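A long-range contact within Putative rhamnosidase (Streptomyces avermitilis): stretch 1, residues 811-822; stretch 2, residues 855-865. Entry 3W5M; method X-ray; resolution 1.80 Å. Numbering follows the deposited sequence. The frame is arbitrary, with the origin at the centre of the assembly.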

# COMPACT_ATOMS: atom_id res chain seq x y z
N THR A 811 -16.37 17.79 -23.73
CA THR A 811 -15.33 16.77 -23.65
C THR A 811 -15.94 15.37 -23.57
O THR A 811 -17.10 15.22 -23.20
CB THR A 811 -14.41 16.99 -22.43
OG1 THR A 811 -15.17 16.97 -21.22
CG2 THR A 811 -13.68 18.33 -22.54
N GLN A 812 -15.15 14.36 -23.90
CA GLN A 812 -15.59 12.97 -23.75
C GLN A 812 -16.04 12.74 -22.29
O GLN A 812 -17.13 12.20 -22.05
CB GLN A 812 -14.48 11.99 -24.17
CG GLN A 812 -14.19 11.96 -25.67
CD GLN A 812 -13.30 10.80 -26.07
OE1 GLN A 812 -13.12 9.85 -25.32
NE2 GLN A 812 -12.73 10.87 -27.27
N SER A 813 -15.22 13.19 -21.34
CA SER A 813 -15.51 13.02 -19.91
C SER A 813 -16.75 13.77 -19.43
O SER A 813 -17.47 13.26 -18.58
CB SER A 813 -14.31 13.39 -19.04
OG SER A 813 -13.38 12.34 -19.12
N ALA A 814 -17.00 14.95 -20.01
CA ALA A 814 -18.22 15.72 -19.73
C ALA A 814 -19.49 14.92 -20.01
O ALA A 814 -20.45 14.99 -19.24
CB ALA A 814 -18.25 17.04 -20.51
N TYR A 815 -19.49 14.13 -21.08
CA TYR A 815 -20.65 13.32 -21.41
C TYR A 815 -20.67 12.04 -20.61
O TYR A 815 -21.71 11.65 -20.08
CB TYR A 815 -20.70 13.04 -22.90
CG TYR A 815 -20.90 14.33 -23.65
CD1 TYR A 815 -22.07 15.07 -23.47
CD2 TYR A 815 -19.92 14.82 -24.50
CE1 TYR A 815 -22.26 16.26 -24.15
CE2 TYR A 815 -20.10 16.02 -25.18
CZ TYR A 815 -21.26 16.73 -24.99
OH TYR A 815 -21.44 17.93 -25.66
N VAL A 816 -19.52 11.39 -20.53
CA VAL A 816 -19.40 10.18 -19.72
C VAL A 816 -19.98 10.42 -18.33
O VAL A 816 -20.82 9.63 -17.87
CB VAL A 816 -17.93 9.71 -19.61
CG1 VAL A 816 -17.82 8.64 -18.51
CG2 VAL A 816 -17.47 9.11 -20.94
N LEU A 817 -19.55 11.48 -17.66
CA LEU A 817 -19.91 11.68 -16.27
C LEU A 817 -21.39 12.01 -16.09
O LEU A 817 -22.04 11.52 -15.15
CB LEU A 817 -19.06 12.76 -15.62
CG LEU A 817 -17.64 12.24 -15.31
CD1 LEU A 817 -16.69 13.39 -15.06
CD2 LEU A 817 -17.63 11.28 -14.12
N THR A 818 -21.91 12.86 -16.98
CA THR A 818 -23.32 13.23 -16.90
C THR A 818 -24.23 12.07 -17.22
O THR A 818 -25.26 11.92 -16.56
CB THR A 818 -23.65 14.42 -17.82
OG1 THR A 818 -23.33 14.06 -19.18
CG2 THR A 818 -22.86 15.62 -17.39
N LEU A 819 -23.87 11.24 -18.21
CA LEU A 819 -24.66 10.05 -18.53
C LEU A 819 -24.57 9.02 -17.40
O LEU A 819 -25.59 8.43 -16.99
CB LEU A 819 -24.24 9.42 -19.86
CG LEU A 819 -24.67 10.29 -21.04
CD1 LEU A 819 -23.84 9.90 -22.25
CD2 LEU A 819 -26.17 10.14 -21.32
N SER A 820 -23.36 8.82 -16.88
CA SER A 820 -23.13 7.85 -15.80
C SER A 820 -23.91 8.16 -14.52
O SER A 820 -24.49 7.26 -13.92
CB SER A 820 -21.64 7.80 -15.45
OG SER A 820 -21.40 6.66 -14.64
N MET A 821 -23.89 9.42 -14.11
CA MET A 821 -24.45 9.87 -12.84
C MET A 821 -25.91 10.29 -12.96
O MET A 821 -26.49 10.82 -12.01
CB MET A 821 -23.60 11.00 -12.23
CG MET A 821 -22.17 10.57 -11.92
SD MET A 821 -21.11 11.94 -11.45
CE MET A 821 -19.62 11.02 -10.97
N ASN A 822 -26.48 10.04 -14.13
CA ASN A 822 -27.90 10.30 -14.42
C ASN A 822 -28.23 11.77 -14.27
O ASN A 822 -29.25 12.14 -13.67
CB ASN A 822 -28.81 9.37 -13.59
CG ASN A 822 -28.50 7.90 -13.84
OD1 ASN A 822 -28.42 7.47 -14.98
ND2 ASN A 822 -28.27 7.14 -12.76
N PRO A 855 -13.06 5.28 -15.93
CA PRO A 855 -13.75 4.12 -15.34
C PRO A 855 -15.20 4.00 -15.78
O PRO A 855 -15.76 2.91 -15.77
CB PRO A 855 -13.67 4.39 -13.83
CG PRO A 855 -13.53 5.84 -13.70
CD PRO A 855 -12.73 6.28 -14.90
N ARG A 856 -15.80 5.13 -16.18
CA ARG A 856 -17.22 5.17 -16.56
C ARG A 856 -17.46 5.14 -18.07
O ARG A 856 -18.60 5.04 -18.53
CB ARG A 856 -17.90 6.40 -15.91
CG ARG A 856 -17.79 6.45 -14.38
CD ARG A 856 -18.28 7.76 -13.76
NE ARG A 856 -18.23 7.72 -12.29
CZ ARG A 856 -19.22 7.30 -11.49
NH1 ARG A 856 -20.38 6.89 -12.00
NH2 ARG A 856 -19.05 7.28 -10.17
N LEU A 857 -16.38 5.20 -18.86
CA LEU A 857 -16.53 5.36 -20.33
C LEU A 857 -17.12 4.14 -21.04
O LEU A 857 -18.13 4.24 -21.75
CB LEU A 857 -15.16 5.76 -20.96
CG LEU A 857 -14.98 5.80 -22.49
CD1 LEU A 857 -15.74 6.97 -23.10
CD2 LEU A 857 -13.50 5.90 -22.84
N LEU A 858 -16.51 2.97 -20.87
CA LEU A 858 -17.03 1.80 -21.55
C LEU A 858 -18.42 1.42 -21.02
O LEU A 858 -19.30 1.05 -21.82
CB LEU A 858 -16.04 0.61 -21.55
CG LEU A 858 -14.68 0.72 -22.28
CD1 LEU A 858 -14.08 -0.65 -22.55
CD2 LEU A 858 -14.77 1.49 -23.60
N PRO A 859 -18.64 1.51 -19.68
CA PRO A 859 -20.01 1.28 -19.17
C PRO A 859 -21.11 2.22 -19.76
O PRO A 859 -22.17 1.74 -20.17
CB PRO A 859 -19.86 1.51 -17.66
CG PRO A 859 -18.45 1.10 -17.39
CD PRO A 859 -17.67 1.66 -18.58
N VAL A 860 -20.83 3.52 -19.83
CA VAL A 860 -21.76 4.49 -20.45
C VAL A 860 -22.02 4.15 -21.92
O VAL A 860 -23.18 4.16 -22.37
CB VAL A 860 -21.26 5.92 -20.27
CG1 VAL A 860 -21.88 6.87 -21.28
CG2 VAL A 860 -21.53 6.40 -18.85
N LEU A 861 -20.96 3.83 -22.66
CA LEU A 861 -21.09 3.41 -24.05
C LEU A 861 -22.02 2.19 -24.18
O LEU A 861 -22.87 2.16 -25.06
CB LEU A 861 -19.71 3.14 -24.69
CG LEU A 861 -18.84 4.35 -25.04
CD1 LEU A 861 -17.46 3.87 -25.47
CD2 LEU A 861 -19.48 5.18 -26.16
N THR A 862 -21.88 1.22 -23.29
CA THR A 862 -22.72 0.03 -23.32
C THR A 862 -24.15 0.36 -22.90
O THR A 862 -25.10 -0.18 -23.47
CB THR A 862 -22.17 -1.10 -22.42
OG1 THR A 862 -21.13 -1.80 -23.11
CG2 THR A 862 -23.27 -2.11 -22.07
N ASP A 863 -24.30 1.24 -21.91
CA ASP A 863 -25.63 1.59 -21.39
C ASP A 863 -26.48 2.25 -22.45
O ASP A 863 -27.70 2.10 -22.45
CB ASP A 863 -25.55 2.57 -20.23
CG ASP A 863 -25.11 1.93 -18.93
OD1 ASP A 863 -25.13 0.69 -18.79
OD2 ASP A 863 -24.75 2.72 -18.04
N THR A 864 -25.84 3.02 -23.32
CA THR A 864 -26.54 3.83 -24.30
C THR A 864 -26.61 3.12 -25.66
O THR A 864 -26.96 3.74 -26.66
CB THR A 864 -25.88 5.21 -24.44
OG1 THR A 864 -24.47 5.06 -24.66
CG2 THR A 864 -26.09 6.05 -23.18
N GLY A 865 -26.27 1.84 -25.70
CA GLY A 865 -26.42 1.03 -26.91
C GLY A 865 -25.25 1.05 -27.88
O GLY A 865 -25.41 0.76 -29.08
O HOH W 1 -25.48 5.76 -18.19

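Two helices of one chain pack here at a steep angle, joined by a small apolar core of valine and leucine side chains and, beside it, by a single direct hydrogen bond from an arginine to a serine. The axes of helix 812-820 and helix 855-863 approach to 8.8 Å, their directions differ by 66°, and the two stretches bury 457 Å² in all.

Its centre is made by two valines. The side chain of Val-860 points toward the first helix and rests against its backbone: CG2 of Val-860 lies 3.4 Å from O of Val-816 and 3.6 Å from N of Ser-820. That carbonyl and that amide are already bonded to each other within the helix, N of Ser-820 to O of Val-816 at 2.8 Å, so an apolar methyl can cover them without leaving either unpaired. A short branched side chain suits this place, for its other methyl, CG1 of Val-860, meets CD1 of Leu-819 at 3.7 Å. Val-816 likewise uses both branches: its CG2 packs on CD1 of Leu-857 at 3.5 Å, while its CG1 touches CB of Arg-856 at 3.4 Å.

Arg-856 has the most area covered by the opposing stretch, and it shows how a long side chain can serve two chemistries. Its aliphatic part joins the apolar packing, with CD of Arg-856 3.6 Å from CD2 of Leu-817. At its tip, NH1 of Arg-856 donates to OG of Ser-820 over 2.8 Å, with an N-H...O angle of 158°. The serine oxygen sits at the guanidinium edge, near its plane, where N-H groups are directed. Over one face lies CE of Met-821, 3.8 Å from CZ of Arg-856; a methyl fits there because the flat face offers no N-H to satisfy. The CA atoms of Ser-820 and Val-860 are 5.9 Å apart, and CB of Ser-820 touches CG2 of Val-860 at 3.7 Å.

Toward the C-terminal end of the second helix the packing thins. CD2 of Leu-819 only just reaches CG2 of Thr-864, at 4.5 Å, while OG1 of Thr-864 turns back to donate to O of Val-860 at 2.8 Å. Nearby, a water lies 2.9 Å from O of Leu-819 and 3.1 Å from OD2 of Asp-863, within hydrogen-bonding reach of both; the side chain of Asp-863 makes no direct contact across the helices.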